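PDB 5HAX: nucleoporin NUP170 from Chaetomium thermophilum, which probably serves as a scaffold nucleoporin of the nuclear pore complex, its N-terminal beta-propeller and helical C-terminal region offering surfaces for other pore proteins. Local coordinates for residues A[107-121]-A[133-146]. Sequence-based numbering, arbitrary orientation.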
# COMPACT_ATOMS: atom_id res chain seq x y z
N TYR A 107 -8.03 -27.19 13.34
CA TYR A 107 -6.83 -27.60 14.05
C TYR A 107 -7.15 -27.61 15.54
O TYR A 107 -7.37 -26.55 16.13
CB TYR A 107 -5.65 -26.68 13.75
CG TYR A 107 -4.44 -26.96 14.62
CD1 TYR A 107 -4.19 -26.20 15.76
CD2 TYR A 107 -3.56 -27.98 14.31
CE1 TYR A 107 -3.09 -26.46 16.56
CE2 TYR A 107 -2.46 -28.25 15.10
CZ TYR A 107 -2.23 -27.48 16.22
OH TYR A 107 -1.14 -27.74 17.02
N GLU A 108 -7.17 -28.81 16.14
CA GLU A 108 -7.64 -28.98 17.51
C GLU A 108 -6.64 -29.77 18.35
O GLU A 108 -7.02 -30.34 19.38
CB GLU A 108 -9.00 -29.67 17.51
CG GLU A 108 -9.94 -29.14 16.43
CD GLU A 108 -11.36 -29.65 16.57
OE1 GLU A 108 -11.78 -29.95 17.71
OE2 GLU A 108 -12.06 -29.76 15.54
N GLU A 109 -5.37 -29.81 17.94
CA GLU A 109 -4.36 -30.51 18.73
C GLU A 109 -4.13 -29.83 20.07
O GLU A 109 -3.79 -30.50 21.05
CB GLU A 109 -3.04 -30.58 17.96
CG GLU A 109 -3.14 -31.24 16.59
CD GLU A 109 -3.71 -32.64 16.65
OE1 GLU A 109 -4.84 -32.84 16.14
OE2 GLU A 109 -3.04 -33.53 17.21
N ALA A 110 -4.31 -28.51 20.13
CA ALA A 110 -3.99 -27.76 21.34
C ALA A 110 -4.80 -28.28 22.53
O ALA A 110 -5.96 -28.69 22.40
CB ALA A 110 -4.27 -26.27 21.13
N THR A 111 -4.17 -28.23 23.70
CA THR A 111 -4.75 -28.73 24.93
C THR A 111 -5.36 -27.64 25.80
O THR A 111 -6.29 -27.92 26.57
CB THR A 111 -3.70 -29.50 25.75
OG1 THR A 111 -4.22 -29.79 27.05
CG2 THR A 111 -2.41 -28.69 25.89
N HIS A 112 -4.88 -26.40 25.68
CA HIS A 112 -5.35 -25.29 26.49
C HIS A 112 -5.88 -24.16 25.62
O HIS A 112 -5.72 -24.16 24.39
CB HIS A 112 -4.22 -24.78 27.40
CG HIS A 112 -3.88 -25.72 28.52
ND1 HIS A 112 -2.83 -26.61 28.45
CD2 HIS A 112 -4.45 -25.92 29.73
CE1 HIS A 112 -2.76 -27.31 29.57
NE2 HIS A 112 -3.74 -26.91 30.36
N THR A 113 -6.51 -23.19 26.28
CA THR A 113 -7.18 -22.09 25.58
C THR A 113 -6.21 -21.32 24.70
O THR A 113 -5.12 -20.94 25.14
CB THR A 113 -7.83 -21.15 26.60
OG1 THR A 113 -8.67 -21.90 27.49
CG2 THR A 113 -8.65 -20.07 25.90
N ILE A 114 -6.61 -21.07 23.46
CA ILE A 114 -5.83 -20.25 22.54
C ILE A 114 -6.04 -18.78 22.89
O ILE A 114 -7.18 -18.32 23.02
CB ILE A 114 -6.22 -20.54 21.08
CG1 ILE A 114 -5.80 -21.96 20.69
CG2 ILE A 114 -5.58 -19.52 20.13
CD1 ILE A 114 -6.41 -22.44 19.39
N THR A 115 -4.94 -18.04 23.02
CA THR A 115 -4.98 -16.63 23.37
C THR A 115 -4.48 -15.71 22.27
O THR A 115 -4.74 -14.50 22.33
CB THR A 115 -4.16 -16.37 24.64
OG1 THR A 115 -2.82 -16.86 24.46
CG2 THR A 115 -4.80 -17.07 25.84
N ALA A 116 -3.78 -16.23 21.26
CA ALA A 116 -3.31 -15.42 20.15
C ALA A 116 -2.94 -16.33 18.99
O ALA A 116 -2.51 -17.47 19.19
CB ALA A 116 -2.10 -14.56 20.56
N VAL A 117 -3.12 -15.80 17.78
CA VAL A 117 -2.78 -16.51 16.54
C VAL A 117 -2.24 -15.48 15.55
O VAL A 117 -2.74 -14.36 15.48
CB VAL A 117 -4.01 -17.24 15.95
CG1 VAL A 117 -3.64 -17.93 14.64
CG2 VAL A 117 -4.57 -18.24 16.95
N ALA A 118 -1.22 -15.87 14.79
CA ALA A 118 -0.63 -14.97 13.81
C ALA A 118 0.01 -15.77 12.68
O ALA A 118 0.40 -16.93 12.85
CB ALA A 118 0.40 -14.05 14.45
N LEU A 119 0.12 -15.12 11.52
CA LEU A 119 0.74 -15.68 10.33
C LEU A 119 1.95 -14.83 9.98
O LEU A 119 1.80 -13.65 9.64
CB LEU A 119 -0.26 -15.71 9.16
CG LEU A 119 0.18 -16.42 7.89
CD1 LEU A 119 0.27 -17.92 8.12
CD2 LEU A 119 -0.77 -16.10 6.74
N VAL A 120 3.14 -15.43 10.04
CA VAL A 120 4.38 -14.68 9.88
C VAL A 120 5.21 -15.33 8.78
O VAL A 120 4.95 -16.47 8.37
CB VAL A 120 5.19 -14.63 11.20
CG1 VAL A 120 4.39 -13.91 12.29
CG2 VAL A 120 5.57 -16.04 11.65
N PRO A 121 6.22 -14.61 8.27
CA PRO A 121 7.15 -15.22 7.31
C PRO A 121 8.01 -16.28 7.97
O PRO A 121 8.19 -16.27 9.19
CB PRO A 121 8.00 -14.03 6.84
CG PRO A 121 7.19 -12.82 7.15
CD PRO A 121 6.43 -13.16 8.40
N HIS A 133 4.63 -19.52 4.81
CA HIS A 133 4.39 -18.81 6.06
C HIS A 133 4.59 -19.77 7.23
O HIS A 133 4.72 -20.98 7.05
CB HIS A 133 2.98 -18.22 6.12
CG HIS A 133 2.69 -17.22 5.04
ND1 HIS A 133 2.17 -17.57 3.82
CD2 HIS A 133 2.83 -15.87 5.02
CE1 HIS A 133 2.01 -16.48 3.08
NE2 HIS A 133 2.40 -15.44 3.79
N VAL A 134 4.61 -19.19 8.43
CA VAL A 134 4.57 -19.94 9.67
C VAL A 134 3.35 -19.48 10.45
O VAL A 134 3.11 -18.27 10.59
CB VAL A 134 5.85 -19.75 10.51
CG1 VAL A 134 5.70 -20.39 11.89
CG2 VAL A 134 7.05 -20.33 9.78
N LEU A 135 2.58 -20.44 10.96
CA LEU A 135 1.41 -20.16 11.79
C LEU A 135 1.81 -20.31 13.25
O LEU A 135 2.22 -21.39 13.68
CB LEU A 135 0.27 -21.12 11.44
CG LEU A 135 -1.04 -20.95 12.20
CD1 LEU A 135 -1.72 -19.63 11.83
CD2 LEU A 135 -1.97 -22.12 11.91
N VAL A 136 1.72 -19.21 14.00
CA VAL A 136 2.04 -19.20 15.43
C VAL A 136 0.74 -19.26 16.21
O VAL A 136 -0.14 -18.41 16.03
CB VAL A 136 2.85 -17.95 15.81
CG1 VAL A 136 3.33 -18.05 17.25
CG2 VAL A 136 4.03 -17.76 14.87
N VAL A 137 0.61 -20.26 17.08
CA VAL A 137 -0.58 -20.47 17.89
C VAL A 137 -0.14 -20.42 19.35
O VAL A 137 0.59 -21.31 19.81
CB VAL A 137 -1.28 -21.79 17.57
CG1 VAL A 137 -2.50 -21.98 18.47
CG2 VAL A 137 -1.69 -21.84 16.10
N ALA A 138 -0.61 -19.41 20.08
CA ALA A 138 -0.27 -19.24 21.49
C ALA A 138 -1.46 -19.65 22.36
O ALA A 138 -2.59 -19.20 22.12
CB ALA A 138 0.12 -17.79 21.78
N THR A 139 -1.20 -20.49 23.35
CA THR A 139 -2.19 -20.89 24.34
C THR A 139 -1.73 -20.42 25.72
O THR A 139 -0.68 -19.80 25.88
CB THR A 139 -2.41 -22.40 24.34
OG1 THR A 139 -1.27 -23.06 24.93
CG2 THR A 139 -2.63 -22.92 22.93
N THR A 140 -2.54 -20.73 26.74
CA THR A 140 -2.18 -20.40 28.11
C THR A 140 -1.05 -21.28 28.64
O THR A 140 -0.55 -21.01 29.73
CB THR A 140 -3.39 -20.53 29.03
OG1 THR A 140 -3.95 -21.84 28.92
CG2 THR A 140 -4.45 -19.50 28.66
N SER A 141 -0.64 -22.30 27.88
CA SER A 141 0.39 -23.24 28.31
C SER A 141 1.62 -23.26 27.41
O SER A 141 2.71 -23.58 27.89
CB SER A 141 -0.19 -24.66 28.39
OG SER A 141 0.76 -25.57 28.90
N GLU A 142 1.49 -22.93 26.12
CA GLU A 142 2.61 -23.06 25.20
C GLU A 142 2.34 -22.25 23.94
O GLU A 142 1.21 -21.80 23.69
CB GLU A 142 2.84 -24.53 24.84
CG GLU A 142 1.64 -25.20 24.19
CD GLU A 142 1.78 -26.70 24.07
OE1 GLU A 142 0.77 -27.37 23.76
OE2 GLU A 142 2.90 -27.21 24.27
N ILE A 143 3.39 -22.07 23.15
CA ILE A 143 3.31 -21.51 21.80
C ILE A 143 3.69 -22.61 20.82
O ILE A 143 4.67 -23.34 21.04
CB ILE A 143 4.22 -20.28 21.61
CG1 ILE A 143 3.82 -19.16 22.58
CG2 ILE A 143 4.13 -19.78 20.17
CD1 ILE A 143 4.50 -19.24 23.93
N ILE A 144 2.94 -22.71 19.72
CA ILE A 144 3.07 -23.79 18.75
C ILE A 144 3.32 -23.18 17.38
O ILE A 144 2.62 -22.24 16.98
CB ILE A 144 1.81 -24.68 18.74
CG1 ILE A 144 1.52 -25.21 20.14
CG2 ILE A 144 1.98 -25.83 17.75
CD1 ILE A 144 0.12 -25.75 20.32
N LEU A 145 4.32 -23.71 16.67
CA LEU A 145 4.62 -23.30 15.31
C LEU A 145 4.14 -24.36 14.33
O LEU A 145 4.40 -25.55 14.53
CB LEU A 145 6.12 -23.07 15.13
CG LEU A 145 6.80 -22.10 16.09
CD1 LEU A 145 8.28 -21.99 15.75
CD2 LEU A 145 6.13 -20.74 16.07
N LEU A 146 3.45 -23.93 13.28
CA LEU A 146 3.01 -24.81 12.21
C LEU A 146 3.47 -24.26 10.88
O LEU A 146 3.38 -23.05 10.62
CB LEU A 146 1.48 -24.97 12.20
CG LEU A 146 0.84 -25.66 13.40
CD1 LEU A 146 -0.67 -25.72 13.22
CD2 LEU A 146 1.41 -27.05 13.60
O HOH W 1 -1.18 -16.91 26.47
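Ile114-Val120 and His133-Thr139 run antiparallel, their axes 4.5 Å apart at closest and their N-to-C directions 160° apart, with paired backbone bonds at Ala116-Ala138, Ala118-Val136 and Val120-Val134. Near the turn 139-142 the register slips: Thr115 N (2.8 Å) and, weakly, Ala116 N both give to Ala138 O, a classic beta bulge. Beyond it Thr140 N reaches Thr113 O at 3.0 Å. A water donates to both Thr115 OG1 and Thr139 O, while Thr115 OG1 is also bonded to Val176 O.

These are the first two strands of a four-stranded antiparallel blade of the beta-propeller, and 142-151 is the third. Ala116, Ala118, Val136 and Ala138 turn to one face, where Ile179 of the next sheet packs on them. On the other face Val117 CG1 meets Leu135 CD1 at 3.8 Å. Tyr107, ending the preceding blade, lays its ring across this side: with CG anti to the backbone N (chi1 172°), one ring face receives Leu146 CD1, 3.8 Å from the centroid, and OH lies against Ile144 CG2.

At the turn, Thr139 OG1 accepts from Ser141 N and Glu142 N, an ST turn and ST motif, while its CG2 sits 4.1 Å from Ala110 CB and also touches Ile114 CG1. A valine in its place would probably leave those two amides without their acceptor and let the turn slacken. At the far end Leu119 CD2 lies over the His133 ring, 4.1 Å from its centroid; Glu80 holds His133 NE2.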